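Local coordinates for glycoside hydrolase family 16 protein (Bacteroides ovatus, PDB 7KR6), which probably hydrolyses internal glycosidic bonds of beta-glucans as an endo-glucanase, at residues 61-67 against 237-243; 69-73 against 84-88. The protein carries 1 engineered substitution. All coordinates share one frame; numbering follows the deposited sequence.

Contact 1 (61-67 against 237-243); sequences NQELQAY and NLAVGGA. With BGC (beta-D-glucopyranose), chain C; G2F (2-deoxy-2-fluoro-alpha-D-glucopyranose), chain B.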
loop_
_atom_site.group_PDB
_atom_site.type_symbol
_atom_site.label_atom_id
_atom_site.label_comp_id
_atom_site.label_asym_id
_atom_site.label_seq_id
_atom_site.Cartn_x
_atom_site.Cartn_y
_atom_site.Cartn_z
ATOM N N ASN A 61 -1.088 13.894 -6.161
ATOM C CA ASN A 61 -0.368 13.134 -5.105
ATOM C C ASN A 61 0.460 14.052 -4.208
ATOM O O ASN A 61 1.432 13.563 -3.630
ATOM C CB ASN A 61 0.525 12.053 -5.736
ATOM C CG ASN A 61 -0.305 11.111 -6.596
ATOM O OD1 ASN A 61 -1.367 10.672 -6.154
ATOM N ND2 ASN A 61 0.197 10.770 -7.770
ATOM N N GLN A 62 0.140 15.340 -4.108
ATOM C CA GLN A 62 0.976 16.305 -3.318
ATOM C C GLN A 62 2.436 16.349 -3.816
ATOM O O GLN A 62 3.359 16.753 -3.055
ATOM C CB GLN A 62 0.957 15.944 -1.833
ATOM C CG GLN A 62 -0.426 16.070 -1.175
ATOM C CD GLN A 62 -0.402 15.606 0.264
ATOM O OE1 GLN A 62 -0.065 16.361 1.178
ATOM N NE2 GLN A 62 -0.686 14.332 0.497
ATOM N N GLU A 63 2.657 16.085 -5.084
ATOM C CA GLU A 63 4.019 16.136 -5.698
ATOM C C GLU A 63 4.549 17.580 -5.703
ATOM O O GLU A 63 3.737 18.549 -5.783
ATOM C CB GLU A 63 4.021 15.574 -7.113
ATOM C CG GLU A 63 3.644 14.100 -7.150
ATOM C CD GLU A 63 3.102 13.569 -8.454
ATOM O OE1 GLU A 63 3.267 14.242 -9.464
ATOM O OE2 GLU A 63 2.442 12.492 -8.409
ATOM N N LEU A 64 5.862 17.730 -5.597
ATOM C CA LEU A 64 6.527 19.051 -5.521
ATOM C C LEU A 64 6.849 19.596 -6.912
ATOM O O LEU A 64 6.981 20.820 -7.008
ATOM C CB LEU A 64 7.802 18.915 -4.677
ATOM C CG LEU A 64 7.560 18.468 -3.232
ATOM C CD1 LEU A 64 8.861 18.163 -2.497
ATOM C CD2 LEU A 64 6.757 19.501 -2.490
ATOM N N GLN A 65 7.107 18.763 -7.923
ATOM C CA GLN A 65 7.607 19.260 -9.228
ATOM C C GLN A 65 6.461 19.863 -10.030
ATOM O O GLN A 65 5.324 19.368 -9.968
ATOM C CB GLN A 65 8.251 18.168 -10.075
ATOM C CG GLN A 65 7.266 17.267 -10.821
ATOM C CD GLN A 65 6.396 16.416 -9.932
ATOM O OE1 GLN A 65 6.793 16.055 -8.817
ATOM N NE2 GLN A 65 5.234 16.056 -10.455
ATOM N N ALA A 66 6.813 20.865 -10.824
ATOM C CA ALA A 66 6.038 21.230 -12.025
ATOM C C ALA A 66 6.526 20.337 -13.157
ATOM O O ALA A 66 7.725 20.075 -13.280
ATOM C CB ALA A 66 6.263 22.680 -12.321
ATOM N N TYR A 67 5.630 19.901 -14.019
ATOM C CA TYR A 67 6.064 19.242 -15.261
ATOM C C TYR A 67 6.109 20.284 -16.387
ATOM O O TYR A 67 5.141 21.109 -16.466
ATOM C CB TYR A 67 5.106 18.107 -15.605
ATOM C CG TYR A 67 5.240 16.869 -14.729
ATOM C CD1 TYR A 67 6.451 16.204 -14.657
ATOM C CD2 TYR A 67 4.161 16.349 -14.036
ATOM C CE1 TYR A 67 6.594 15.033 -13.919
ATOM C CE2 TYR A 67 4.285 15.174 -13.313
ATOM C CZ TYR A 67 5.501 14.513 -13.264
ATOM O OH TYR A 67 5.630 13.348 -12.534
ATOM N N ASN A 237 7.417 9.046 -16.138
ATOM C CA ASN A 237 7.572 10.354 -15.441
ATOM C C ASN A 237 8.617 10.217 -14.356
ATOM O O ASN A 237 8.908 9.075 -13.919
ATOM C CB ASN A 237 6.278 10.849 -14.802
ATOM C CG ASN A 237 5.870 9.981 -13.639
ATOM O OD1 ASN A 237 5.533 8.792 -13.819
ATOM N ND2 ASN A 237 6.150 10.459 -12.425
ATOM N N LEU A 238 9.176 11.355 -13.987
ATOM C CA LEU A 238 10.071 11.455 -12.806
ATOM C C LEU A 238 9.429 12.492 -11.893
ATOM O O LEU A 238 9.614 13.717 -12.081
ATOM C CB LEU A 238 11.506 11.773 -13.235
ATOM C CG LEU A 238 12.509 11.996 -12.096
ATOM C CD1 LEU A 238 12.642 10.755 -11.230
ATOM C CD2 LEU A 238 13.855 12.286 -12.702
ATOM N N ALA A 239 8.673 12.017 -10.900
ATOM C CA ALA A 239 8.056 12.907 -9.904
ATOM C C ALA A 239 9.123 13.204 -8.849
ATOM O O ALA A 239 10.096 12.423 -8.741
ATOM C CB ALA A 239 6.810 12.305 -9.302
ATOM N N VAL A 240 8.953 14.348 -8.190
ATOM C CA VAL A 240 9.792 14.748 -7.025
ATOM C C VAL A 240 8.876 14.999 -5.831
ATOM O O VAL A 240 7.977 15.909 -5.869
ATOM C CB VAL A 240 10.627 15.989 -7.379
ATOM C CG1 VAL A 240 11.595 16.317 -6.259
ATOM C CG2 VAL A 240 11.343 15.827 -8.706
ATOM N N GLY A 241 9.086 14.238 -4.743
ATOM C CA GLY A 241 8.143 14.243 -3.625
ATOM C C GLY A 241 6.784 13.681 -4.001
ATOM O O GLY A 241 6.638 13.172 -5.112
ATOM N N GLY A 242 5.823 13.871 -3.130
ATOM C CA GLY A 242 4.508 13.237 -3.224
ATOM C C GLY A 242 4.286 12.283 -2.065
ATOM O O GLY A 242 5.251 11.738 -1.493
ATOM N N ALA A 243 3.027 11.973 -1.801
ATOM C CA ALA A 243 2.628 11.138 -0.651
ATOM C C ALA A 243 3.342 9.785 -0.674
ATOM O O ALA A 243 3.741 9.311 0.382
ATOM C CB ALA A 243 1.160 10.918 -0.617
HETATM C C2 BGC C . -3.236 10.107 -8.708
HETATM C C3 BGC C . -4.537 10.642 -9.360
HETATM C C4 BGC C . -4.340 11.045 -10.804
HETATM C C5 BGC C . -3.711 9.911 -11.637
HETATM C C6 BGC C . -3.388 10.263 -13.067
HETATM C C1 BGC C . -2.709 9.060 -9.652
HETATM O O2 BGC C . -3.421 9.625 -7.410
HETATM O O3 BGC C . -4.955 11.720 -8.515
HETATM O O4 BGC C . -5.624 11.435 -11.364
HETATM O O5 BGC C . -2.469 9.515 -10.974
HETATM O O6 BGC C . -2.458 11.373 -13.124
HETATM C C1 G2F B . -0.440 5.160 -10.221
HETATM C C2 G2F B . -1.073 6.249 -9.426
HETATM C C3 G2F B . -0.787 7.613 -10.018
HETATM C C4 G2F B . 0.709 7.796 -10.055
HETATM C C5 G2F B . 1.276 6.659 -10.961
HETATM C C6 G2F B . 2.762 6.679 -11.233
HETATM O O3 G2F B . -1.436 8.626 -9.257
HETATM O O4 G2F B . 0.987 9.144 -10.575
HETATM O O5 G2F B . 0.966 5.349 -10.444
HETATM O O6 G2F B . 3.501 6.800 -9.960
HETATM F F2 G2F B . -2.463 5.954 -9.275
#
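Two backbone bonds join the loop leading into strand 66-67 to the end of strand 232-240 and the glycine turn after it: L64 N to V240 O (2.8 Å) and A243 N to N61 O (2.9 Å), with E63 and G242 nearest each other between them. G242 CA also makes a CA-H...O contact with N61 O. Here the two chains pack closely, G242 CA lying 3.8 Å from E63 CA, and G242 has backbone angles that suit glycine. Q65 folds back on itself, bent at chi2 (-65°), and its OE1 takes the V240 N-H at 2.8 Å in a nearly straight bond (172°), from above the amide carbonyl plane. Its NE2 turns the other way and holds E63 OE1 (2.9 Å), while E63 OE2 accepts from N61 ND2. These bonds fix the rotation of the N61 amide, whose OD1 receives BGC O2 (2.6 Å) and whose ND2 reaches G2F O3 (3.1 Å). Farther along the strand, N237 ND2 donates to Y67 OH (2.9 Å), with amide and ring planes almost perpendicular; N237 OD1 is taken by W130 NE1. Strand 93-107 lies beside both segments, pairing with A66 and with L238, while W126 of strand 125-133 packs against N61, E63 and A239.

Contact 2 (69-73 against 84-88); sequences AAHVS and ILTAE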
loop_
_atom_site.group_PDB
_atom_site.type_symbol
_atom_site.label_atom_id
_atom_site.label_comp_id
_atom_site.label_asym_id
_atom_site.label_seq_id
_atom_site.Cartn_x
_atom_site.Cartn_y
_atom_site.Cartn_z
ATOM N N ALA A 69 7.698 21.008 -20.750
ATOM C CA ALA A 69 8.231 20.376 -21.963
ATOM C C ALA A 69 9.759 20.461 -21.959
ATOM O O ALA A 69 10.398 19.601 -22.567
ATOM C CB ALA A 69 7.609 21.015 -23.180
ATOM N N ALA A 70 10.338 21.498 -21.353
ATOM C CA ALA A 70 11.804 21.686 -21.380
ATOM C C ALA A 70 12.514 20.553 -20.631
ATOM O O ALA A 70 13.736 20.388 -20.832
ATOM C CB ALA A 70 12.171 23.023 -20.787
ATOM N N HIS A 71 11.812 19.837 -19.745
ATOM C CA HIS A 71 12.465 18.794 -18.927
ATOM C C HIS A 71 12.248 17.415 -19.536
ATOM O O HIS A 71 12.462 16.397 -18.828
ATOM C CB HIS A 71 12.028 18.982 -17.476
ATOM C CG HIS A 71 12.696 20.176 -16.880
ATOM N ND1 HIS A 71 12.207 21.480 -17.061
ATOM C CD2 HIS A 71 13.820 20.296 -16.136
ATOM C CE1 HIS A 71 13.002 22.344 -16.434
ATOM N NE2 HIS A 71 13.995 21.647 -15.870
ATOM N N VAL A 72 11.780 17.364 -20.776
ATOM C CA VAL A 72 11.744 16.132 -21.594
ATOM C C VAL A 72 12.658 16.390 -22.789
ATOM O O VAL A 72 12.450 17.416 -23.498
ATOM C CB VAL A 72 10.317 15.780 -22.042
ATOM C CG1 VAL A 72 10.329 14.477 -22.808
ATOM C CG2 VAL A 72 9.350 15.712 -20.857
ATOM N N SER A 73 13.580 15.463 -23.042
ATOM C CA SER A 73 14.461 15.565 -24.223
ATOM C C SER A 73 14.842 14.184 -24.731
ATOM O O SER A 73 14.672 13.160 -24.007
ATOM C CB SER A 73 15.656 16.440 -23.932
ATOM O OG SER A 73 16.562 15.782 -23.077
ATOM N N ILE A 84 15.148 11.338 -22.183
ATOM C CA ILE A 84 15.701 11.896 -20.916
ATOM C C ILE A 84 14.614 12.692 -20.224
ATOM O O ILE A 84 14.119 13.710 -20.745
ATOM C CB ILE A 84 16.958 12.748 -21.162
ATOM C CG1 ILE A 84 17.975 12.023 -22.031
ATOM C CG2 ILE A 84 17.573 13.187 -19.847
ATOM C CD1 ILE A 84 19.104 12.921 -22.483
ATOM N N LEU A 85 14.211 12.234 -19.039
ATOM C CA LEU A 85 13.408 13.059 -18.130
ATOM C C LEU A 85 14.343 13.655 -17.070
ATOM O O LEU A 85 14.990 12.871 -16.316
ATOM C CB LEU A 85 12.319 12.212 -17.473
ATOM C CG LEU A 85 11.482 11.376 -18.438
ATOM C CD1 LEU A 85 10.511 10.491 -17.687
ATOM C CD2 LEU A 85 10.737 12.249 -19.452
ATOM N N THR A 86 14.355 14.974 -16.994
ATOM C CA THR A 86 15.293 15.710 -16.106
ATOM C C THR A 86 14.544 16.408 -14.994
ATOM O O THR A 86 13.698 17.256 -15.242
ATOM C CB THR A 86 16.092 16.748 -16.898
ATOM O OG1 THR A 86 16.778 16.031 -17.930
ATOM C CG2 THR A 86 17.040 17.485 -15.966
ATOM N N ALA A 87 14.881 16.065 -13.751
ATOM C CA ALA A 87 14.385 16.769 -12.561
ATOM C C ALA A 87 15.442 17.804 -12.150
ATOM O O ALA A 87 16.627 17.479 -12.175
ATOM C CB ALA A 87 14.122 15.800 -11.456
ATOM N N GLU A 88 14.996 19.009 -11.897
ATOM C CA GLU A 88 15.880 20.172 -11.648
ATOM C C GLU A 88 15.305 21.014 -10.525
ATOM O O GLU A 88 14.093 21.256 -10.498
ATOM C CB GLU A 88 15.946 21.041 -12.900
ATOM C CG GLU A 88 16.727 22.321 -12.665
ATOM C CD GLU A 88 16.996 23.099 -13.942
ATOM O OE1 GLU A 88 16.301 22.857 -14.962
ATOM O OE2 GLU A 88 17.894 23.940 -13.912
HETATM O O HOH W 1 15.415 16.154 -20.442
#
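With CG beside the backbone N of H71 (chi1 -73°) and the E88 chain extended from its own CA (chi1 174°), imidazole and carboxylate meet past the intervening T86. H71 NE2 donates to E88 OE1 at 2.8 Å, the oxygen lying near the ring plane and using its anti lone pair. The acid comes to the rim of the imidazole, with E88 CD in the ring plane and the carboxylate turned 58° from it. The other ring nitrogen, ND1, is bound to D68 OD1; held between two acids, the ring is fixed in rotation and would probably be favoured in its protonated form. The T86 carbonyl also lies at the ring edge, with T86 O 3.2 Å from H71 CD2.

The backbones meet antiparallel. S73 and I84 form a hydrogen-bonded pair, S73 N to I84 O (2.9 Å) and I84 N to S73 O (2.6 Å), and the T86 N-H extends the pairing to H71 O (3.0 Å). V72 and L85 form the non-hydrogen-bonded pair between, their side chains side by side, and L85 CD2 touches both methyls of V72. On the face carrying S73 and I84, S73 OG lies 3.6 Å from I84 CB. A water there bonds to S73 OG and donates to I84 O and T86 OG1, tying both strands together; T86 OG1 has a further partner in N263.

L85 and A87 pack toward strand 232-240, and L85 and A87 also bond through their backbones to strand 261-271. The arrangement is a beta hairpin, strands 72-77 and 80-90, built into the beta-sandwich (jelly-roll) fold of family 16 glycoside hydrolases.

How the contacts relate
Contacts 1 and 2 have centres 13 Å apart and meet through strand 232-240 and strand 80-90. L85 CD1 lies 3.7 Å from N237 CA, and A87 CB is 3.7 Å from L238 CD2 and 3.9 Å from V240 CG2, so the hairpin face carrying L85 and A87 packs directly on the strand of contact 1. Strand 72-77 follows strand 66-67 in the chain, and contact 2 falls wholly within the loop closed by contact 1. Their relation to the glycan differs: contact 1 supplies N61 to the sugar pocket, whereas the L85 side chain of contact 2 stays about 11 Å from the fluorosugar and about 14 Å from a glucose.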